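Local atomic coordinates of putative uncharacterized protein (Pyrococcus furiosus, PDB entry 3VR0), a protein that probably binds the archaeal proteasome and activates it, as a homologue of proteasome assembly chaperones. Residues G46-K58 / G236-A248. Numbering follows the deposited sequence.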
ATOM      1  N   GLY C  46       9.583 -11.247  23.452  1.00 30.39           N
ATOM      2  CA  GLY C  46      10.078  -9.903  23.782  1.00 29.65           C
ATOM      3  C   GLY C  46       9.087  -9.177  24.666  1.00 29.64           C
ATOM      4  O   GLY C  46       9.470  -8.558  25.648  1.00 29.69           O
ATOM      5  N   LYS C  47       7.806  -9.267  24.329  1.00 30.04           N
ATOM      6  CA  LYS C  47       6.773  -8.618  25.117  1.00 30.90           C
ATOM      7  C   LYS C  47       6.644  -9.116  26.572  1.00 31.85           C
ATOM      8  O   LYS C  47       6.555  -8.307  27.495  1.00 31.93           O
ATOM      9  CB  LYS C  47       5.429  -8.682  24.419  1.00 30.58           C
ATOM     10  CG  LYS C  47       4.342  -7.985  25.222  1.00 32.74           C
ATOM     11  CD  LYS C  47       3.024  -7.984  24.480  1.00 38.16           C
ATOM     12  CE  LYS C  47       1.974  -7.182  25.249  1.00 38.53           C
ATOM     13  NZ  LYS C  47       0.973  -6.619  24.309  1.00 40.50           N
ATOM     14  N   LEU C  48       6.601 -10.437  26.768  1.00 32.09           N
ATOM     15  CA  LEU C  48       6.520 -11.011  28.119  1.00 32.61           C
ATOM     16  C   LEU C  48       7.711 -10.613  28.932  1.00 30.62           C
ATOM     17  O   LEU C  48       7.573 -10.222  30.070  1.00 31.37           O
ATOM     18  CB  LEU C  48       6.471 -12.540  28.100  1.00 33.44           C
ATOM     19  CG  LEU C  48       5.153 -13.184  27.712  1.00 36.64           C
ATOM     20  CD1 LEU C  48       5.432 -14.666  27.594  1.00 38.02           C
ATOM     21  CD2 LEU C  48       4.092 -12.926  28.763  1.00 39.94           C
ATOM     22  N   ALA C  49       8.869 -10.739  28.320  1.00 30.07           N
ATOM     23  CA  ALA C  49      10.129 -10.334  28.892  1.00 29.34           C
ATOM     24  C   ALA C  49      10.063  -8.845  29.319  1.00 29.77           C
ATOM     25  O   ALA C  49      10.360  -8.537  30.464  1.00 29.68           O
ATOM     26  CB  ALA C  49      11.229 -10.571  27.925  1.00 27.93           C
ATOM     27  N   ALA C  50       9.647  -7.940  28.428  1.00 29.14           N
ATOM     28  CA  ALA C  50       9.612  -6.516  28.783  1.00 29.86           C
ATOM     29  C   ALA C  50       8.602  -6.199  29.869  1.00 29.83           C
ATOM     30  O   ALA C  50       8.918  -5.429  30.784  1.00 28.32           O
ATOM     31  CB  ALA C  50       9.384  -5.602  27.548  1.00 29.99           C
ATOM     32  N   GLU C  51       7.408  -6.794  29.785  1.00 30.42           N
ATOM     33  CA  GLU C  51       6.371  -6.569  30.799  1.00 31.91           C
ATOM     34  C   GLU C  51       6.808  -7.063  32.176  1.00 32.63           C
ATOM     35  O   GLU C  51       6.528  -6.421  33.201  1.00 33.33           O
ATOM     36  CB  GLU C  51       5.066  -7.228  30.438  1.00 31.36           C
ATOM     37  CG  GLU C  51       4.323  -6.520  29.300  1.00 36.08           C
ATOM     38  CD  GLU C  51       3.065  -7.270  28.931  1.00 40.23           C
ATOM     39  OE1 GLU C  51       3.043  -8.511  29.079  1.00 43.91           O
ATOM     40  OE2 GLU C  51       2.080  -6.628  28.537  1.00 42.81           O
ATOM     41  N   HIS C  52       7.504  -8.188  32.195  1.00 32.84           N
ATOM     42  CA  HIS C  52       7.976  -8.720  33.446  1.00 33.66           C
ATOM     43  C   HIS C  52       9.040  -7.795  34.004  1.00 32.80           C
ATOM     44  O   HIS C  52       9.088  -7.554  35.206  1.00 31.99           O
ATOM     45  CB  HIS C  52       8.546 -10.130  33.301  1.00 34.25           C
ATOM     46  CG  HIS C  52       8.856 -10.761  34.616  1.00 35.29           C
ATOM     47  ND1 HIS C  52       7.906 -10.907  35.607  1.00 39.86           N
ATOM     48  CD2 HIS C  52      10.010 -11.244  35.126  1.00 36.52           C
ATOM     49  CE1 HIS C  52       8.461 -11.468  36.668  1.00 37.28           C
ATOM     50  NE2 HIS C  52       9.733 -11.696  36.397  1.00 36.82           N
ATOM     51  N   LEU C  53       9.888  -7.272  33.122  1.00 31.85           N
ATOM     52  CA  LEU C  53      10.911  -6.341  33.552  1.00 31.45           C
ATOM     53  C   LEU C  53      10.281  -5.036  34.060  1.00 31.68           C
ATOM     54  O   LEU C  53      10.665  -4.544  35.112  1.00 32.53           O
ATOM     55  CB  LEU C  53      11.961  -6.110  32.477  1.00 31.46           C
ATOM     56  CG  LEU C  53      13.164  -5.228  32.799  1.00 31.53           C
ATOM     57  CD1 LEU C  53      14.111  -5.857  33.874  1.00 27.35           C
ATOM     58  CD2 LEU C  53      13.907  -4.986  31.485  1.00 30.63           C
ATOM     59  N   ILE C  54       9.296  -4.507  33.349  1.00 32.16           N
ATOM     60  CA  ILE C  54       8.559  -3.341  33.827  1.00 32.48           C
ATOM     61  C   ILE C  54       8.096  -3.572  35.270  1.00 33.34           C
ATOM     62  O   ILE C  54       8.347  -2.732  36.151  1.00 32.06           O
ATOM     63  CB  ILE C  54       7.291  -3.007  32.973  1.00 31.85           C
ATOM     64  CG1 ILE C  54       7.603  -2.773  31.475  1.00 32.99           C
ATOM     65  CG2 ILE C  54       6.475  -1.888  33.587  1.00 28.54           C
ATOM     66  CD1 ILE C  54       8.548  -1.842  31.233  1.00 32.83           C
ATOM     67  N   GLN C  55       7.376  -4.680  35.468  1.00 34.40           N
ATOM     68  CA  GLN C  55       6.752  -5.011  36.768  1.00 36.32           C
ATOM     69  C   GLN C  55       7.728  -5.167  37.902  1.00 35.47           C
ATOM     70  O   GLN C  55       7.523  -4.590  38.937  1.00 35.86           O
ATOM     71  CB  GLN C  55       5.883  -6.268  36.702  1.00 36.67           C
ATOM     72  CG  GLN C  55       4.650  -6.099  35.870  1.00 43.25           C
ATOM     73  CD  GLN C  55       3.800  -4.922  36.350  1.00 50.23           C
ATOM     74  OE1 GLN C  55       3.561  -3.963  35.591  1.00 53.18           O
ATOM     75  NE2 GLN C  55       3.346  -4.978  37.626  1.00 51.71           N
ATOM     76  N   GLU C  56       8.791  -5.929  37.695  1.00 35.70           N
ATOM     77  CA  GLU C  56       9.747  -6.198  38.769  1.00 36.25           C
ATOM     78  C   GLU C  56      10.577  -4.971  39.144  1.00 36.59           C
ATOM     79  O   GLU C  56      11.014  -4.842  40.282  1.00 37.17           O
ATOM     80  CB  GLU C  56      10.651  -7.369  38.406  1.00 36.20           C
ATOM     81  CG  GLU C  56       9.856  -8.677  38.215  1.00 38.45           C
ATOM     82  CD  GLU C  56       9.014  -9.019  39.463  1.00 42.73           C
ATOM     83  OE1 GLU C  56       9.587  -8.961  40.562  1.00 42.74           O
ATOM     84  OE2 GLU C  56       7.796  -9.318  39.341  1.00 45.26           O
ATOM     85  N   LEU C  57      10.801  -4.076  38.186  1.00 35.71           N
ATOM     86  CA  LEU C  57      11.610  -2.918  38.449  1.00 34.54           C
ATOM     87  C   LEU C  57      10.723  -1.767  38.907  1.00 33.98           C
ATOM     88  O   LEU C  57      11.221  -0.717  39.295  1.00 34.33           O
ATOM     89  CB  LEU C  57      12.369  -2.526  37.188  1.00 33.76           C
ATOM     90  CG  LEU C  57      13.549  -3.382  36.742  1.00 33.79           C
ATOM     91  CD1 LEU C  57      14.166  -2.709  35.578  1.00 28.72           C
ATOM     92  CD2 LEU C  57      14.607  -3.613  37.832  1.00 34.11           C
ATOM     93  N   LYS C  58       9.410  -1.946  38.820  1.00 33.60           N
ATOM     94  CA  LYS C  58       8.474  -0.847  39.094  1.00 33.47           C
ATOM     95  C   LYS C  58       8.783   0.370  38.200  1.00 32.38           C
ATOM     96  O   LYS C  58       8.642   1.532  38.617  1.00 31.39           O
ATOM     97  CB  LYS C  58       8.486  -0.481  40.593  1.00 35.01           C
ATOM     98  CG  LYS C  58       7.815  -1.561  41.517  1.00 38.88           C
ATOM     99  CD  LYS C  58       7.637  -1.031  42.963  1.00 45.59           C
ATOM    100  CE  LYS C  58       7.962  -2.115  44.032  1.00 47.97           C
ATOM    101  NZ  LYS C  58       9.318  -1.850  44.653  1.00 51.81           N
ATOM    102  N   GLY C 236      23.373  -6.296  35.042  1.00 36.48           N
ATOM    103  CA  GLY C 236      23.851  -6.410  36.423  1.00 37.41           C
ATOM    104  C   GLY C 236      22.691  -6.436  37.397  1.00 38.30           C
ATOM    105  O   GLY C 236      22.826  -6.039  38.550  1.00 39.04           O
ATOM    106  N   LEU C 237      21.536  -6.912  36.956  1.00 38.79           N
ATOM    107  CA  LEU C 237      20.359  -6.886  37.819  1.00 39.64           C
ATOM    108  C   LEU C 237      19.940  -8.285  38.126  1.00 40.67           C
ATOM    109  O   LEU C 237      20.144  -9.180  37.309  1.00 40.59           O
ATOM    110  CB  LEU C 237      19.182  -6.191  37.126  1.00 38.71           C
ATOM    111  CG  LEU C 237      19.412  -4.730  36.761  1.00 40.85           C
ATOM    112  CD1 LEU C 237      18.371  -4.339  35.745  1.00 41.54           C
ATOM    113  CD2 LEU C 237      19.409  -3.803  38.014  1.00 38.62           C
ATOM    114  N   GLU C 238      19.319  -8.473  39.286  1.00 41.90           N
ATOM    115  CA  GLU C 238      18.725  -9.764  39.598  1.00 43.92           C
ATOM    116  C   GLU C 238      17.248  -9.570  39.812  1.00 43.55           C
ATOM    117  O   GLU C 238      16.813  -8.740  40.587  1.00 43.26           O
ATOM    118  CB  GLU C 238      19.436 -10.455  40.779  1.00 45.24           C
ATOM    119  CG  GLU C 238      20.951 -10.694  40.500  1.00 49.83           C
ATOM    120  CD  GLU C 238      21.667 -11.509  41.583  1.00 57.76           C
ATOM    121  OE1 GLU C 238      22.822 -11.126  41.923  1.00 59.19           O
ATOM    122  OE2 GLU C 238      21.084 -12.525  42.076  1.00 60.12           O
ATOM    123  N   ILE C 239      16.468 -10.320  39.062  1.00 43.62           N
ATOM    124  CA  ILE C 239      15.052 -10.074  39.016  1.00 43.75           C
ATOM    125  C   ILE C 239      14.434 -11.410  39.318  1.00 43.71           C
ATOM    126  O   ILE C 239      14.934 -12.429  38.863  1.00 43.68           O
ATOM    127  CB  ILE C 239      14.666  -9.456  37.629  1.00 43.14           C
ATOM    128  CG1 ILE C 239      14.593  -7.939  37.769  1.00 44.38           C
ATOM    129  CG2 ILE C 239      13.348  -9.904  37.122  1.00 42.85           C
ATOM    130  CD1 ILE C 239      15.872  -7.252  37.462  1.00 43.73           C
ATOM    131  N   ASP C 240      13.385 -11.401  40.117  1.00 43.92           N
ATOM    132  CA  ASP C 240      12.683 -12.615  40.437  1.00 45.53           C
ATOM    133  C   ASP C 240      11.878 -13.092  39.204  1.00 45.75           C
ATOM    134  O   ASP C 240      10.970 -12.400  38.753  1.00 45.52           O
ATOM    135  CB  ASP C 240      11.764 -12.401  41.663  1.00 45.52           C
ATOM    136  CG  ASP C 240      11.138 -13.695  42.157  1.00 49.30           C
ATOM    137  OD1 ASP C 240      11.599 -14.775  41.711  1.00 53.81           O
ATOM    138  OD2 ASP C 240      10.185 -13.648  42.971  1.00 51.29           O
ATOM    139  N   MET C 241      12.207 -14.281  38.699  1.00 46.11           N
ATOM    140  CA  MET C 241      11.537 -14.896  37.524  1.00 46.77           C
ATOM    141  C   MET C 241      10.304 -15.778  37.818  1.00 47.63           C
ATOM    142  O   MET C 241       9.739 -16.394  36.904  1.00 47.45           O
ATOM    143  CB  MET C 241      12.559 -15.695  36.701  1.00 45.84           C
ATOM    144  CG  MET C 241      13.759 -14.872  36.248  1.00 44.40           C
ATOM    145  SD  MET C 241      13.261 -13.561  35.060  1.00 42.27           S
ATOM    146  CE  MET C 241      14.880 -12.957  34.663  1.00 36.30           C
ATOM    147  N   THR C 242       9.873 -15.803  39.078  1.00 48.30           N
ATOM    148  CA  THR C 242       8.782 -16.679  39.528  1.00 49.21           C
ATOM    149  C   THR C 242       7.555 -16.619  38.634  1.00 49.59           C
ATOM    150  O   THR C 242       7.100 -17.655  38.135  1.00 50.25           O
ATOM    151  CB  THR C 242       8.351 -16.374  40.994  1.00 49.28           C
ATOM    152  OG1 THR C 242       9.445 -16.643  41.883  1.00 49.62           O
ATOM    153  CG2 THR C 242       7.144 -17.226  41.401  1.00 49.59           C
ATOM    154  N   ALA C 243       7.017 -15.423  38.428  1.00 49.74           N
ATOM    155  CA  ALA C 243       5.748 -15.293  37.726  1.00 49.57           C
ATOM    156  C   ALA C 243       5.821 -15.860  36.297  1.00 49.76           C
ATOM    157  O   ALA C 243       4.807 -16.322  35.758  1.00 50.15           O
ATOM    158  CB  ALA C 243       5.279 -13.864  37.730  1.00 49.88           C
ATOM    159  N   LEU C 244       7.015 -15.853  35.704  1.00 49.14           N
ATOM    160  CA  LEU C 244       7.195 -16.389  34.359  1.00 48.79           C
ATOM    161  C   LEU C 244       7.196 -17.918  34.405  1.00 49.95           C
ATOM    162  O   LEU C 244       6.431 -18.542  33.668  1.00 49.74           O
ATOM    163  CB  LEU C 244       8.453 -15.827  33.669  1.00 48.05           C
ATOM    164  CG  LEU C 244       8.467 -14.378  33.114  1.00 45.40           C
ATOM    165  CD1 LEU C 244       9.845 -13.978  32.623  1.00 37.96           C
ATOM    166  CD2 LEU C 244       7.434 -14.146  32.025  1.00 39.04           C
ATOM    167  N   ASP C 245       8.020 -18.503  35.289  1.00 51.21           N
ATOM    168  CA  ASP C 245       7.969 -19.951  35.647  1.00 52.46           C
ATOM    169  C   ASP C 245       6.555 -20.467  35.763  1.00 52.99           C
ATOM    170  O   ASP C 245       6.216 -21.473  35.162  1.00 52.96           O
ATOM    171  CB  ASP C 245       8.631 -20.246  37.001  1.00 52.53           C
ATOM    172  CG  ASP C 245      10.110 -19.932  37.032  1.00 53.78           C
ATOM    173  OD1 ASP C 245      10.830 -20.162  36.018  1.00 53.32           O
ATOM    174  OD2 ASP C 245      10.550 -19.448  38.107  1.00 55.25           O
ATOM    175  N   GLU C 246       5.750 -19.769  36.555  1.00 54.42           N
ATOM    176  CA  GLU C 246       4.369 -20.138  36.784  1.00 56.57           C
ATOM    177  C   GLU C 246       3.500 -20.072  35.538  1.00 57.28           C
ATOM    178  O   GLU C 246       2.564 -20.863  35.391  1.00 57.09           O
ATOM    179  CB  GLU C 246       3.765 -19.271  37.877  1.00 57.01           C
ATOM    180  CG  GLU C 246       4.203 -19.688  39.281  1.00 61.50           C
ATOM    181  CD  GLU C 246       3.660 -18.762  40.353  1.00 66.49           C
ATOM    182  OE1 GLU C 246       3.940 -18.994  41.556  1.00 68.49           O
ATOM    183  OE2 GLU C 246       2.939 -17.805  39.987  1.00 68.11           O
ATOM    184  N   ARG C 247       3.798 -19.136  34.641  1.00 58.17           N
ATOM    185  CA  ARG C 247       3.048 -19.067  33.385  1.00 59.28           C
ATOM    186  C   ARG C 247       3.506 -20.172  32.427  1.00 59.49           C
ATOM    187  O   ARG C 247       2.688 -20.757  31.733  1.00 59.37           O
ATOM    188  CB  ARG C 247       3.170 -17.687  32.733  1.00 59.70           C
ATOM    189  CG  ARG C 247       2.215 -17.445  31.568  1.00 61.70           C
ATOM    190  CD  ARG C 247       2.316 -16.009  31.108  1.00 65.60           C
ATOM    191  NE  ARG C 247       1.285 -15.647  30.127  1.00 69.28           N
ATOM    192  CZ  ARG C 247       0.776 -14.419  30.004  1.00 69.80           C
ATOM    193  NH1 ARG C 247       1.189 -13.442  30.805  1.00 69.51           N
ATOM    194  NH2 ARG C 247      -0.156 -14.169  29.091  1.00 69.85           N
ATOM    195  N   ALA C 248       4.803 -20.464  32.395  1.00 59.85           N
ATOM    196  CA  ALA C 248       5.292 -21.549  31.553  1.00 61.41           C
ATOM    197  C   ALA C 248       4.694 -22.893  31.987  1.00 62.75           C
ATOM    198  O   ALA C 248       4.267 -23.681  31.142  1.00 62.74           O
ATOM    199  CB  ALA C 248       6.808 -21.607  31.553  1.00 60.72           C
TER
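Leu244 sets CG over one face of the His52 imidazole, 4.1 Å from the ring centroid as a CH-pi contact; on the opposite face the CG methylene of Glu56, one turn after His52 in its helix, sits toward the rim. At the edge, NE2 donates to the backbone O of Asp240 over 2.8 Å, the acceptor lying nearly in the ring plane and the N-H...O angle being 148°. Met241 SD also comes to the edge, 4.0 Å from His52 CD2. The other flat group, the Arg247 guanidinium, has Leu48 CD2 over one face toward its rim, 3.6 Å from NH1. With CG anti to the backbone N (chi1 -172°), His52 reaches across to the chain just before helix 242-256, where Asp240 OD1 also accepts a hydrogen bond from Thr242 OG1. Were His52 an alanine, the Asp240 carbonyl would probably lose this donor and a gap would open between Leu244 and Glu56. Toward the C-terminal end of helix 45-57, Ile239 lays CG2 against Glu56 CG at 3.9 Å and turns CD1 to Leu57 CD2 and Leu53 CD1. Helix 221-235 flanks the contact, Leu228 touching His52. The axes of 46-57 and 242-248 run roughly antiparallel, 143° apart and 11.0 Å at closest approach; this is helix-on-helix packing within the PAC2-family fold, joining helix 45-57, which rests on strand 102-107, to the chain's last helix, 242-256, in a predicted coiled-coil region.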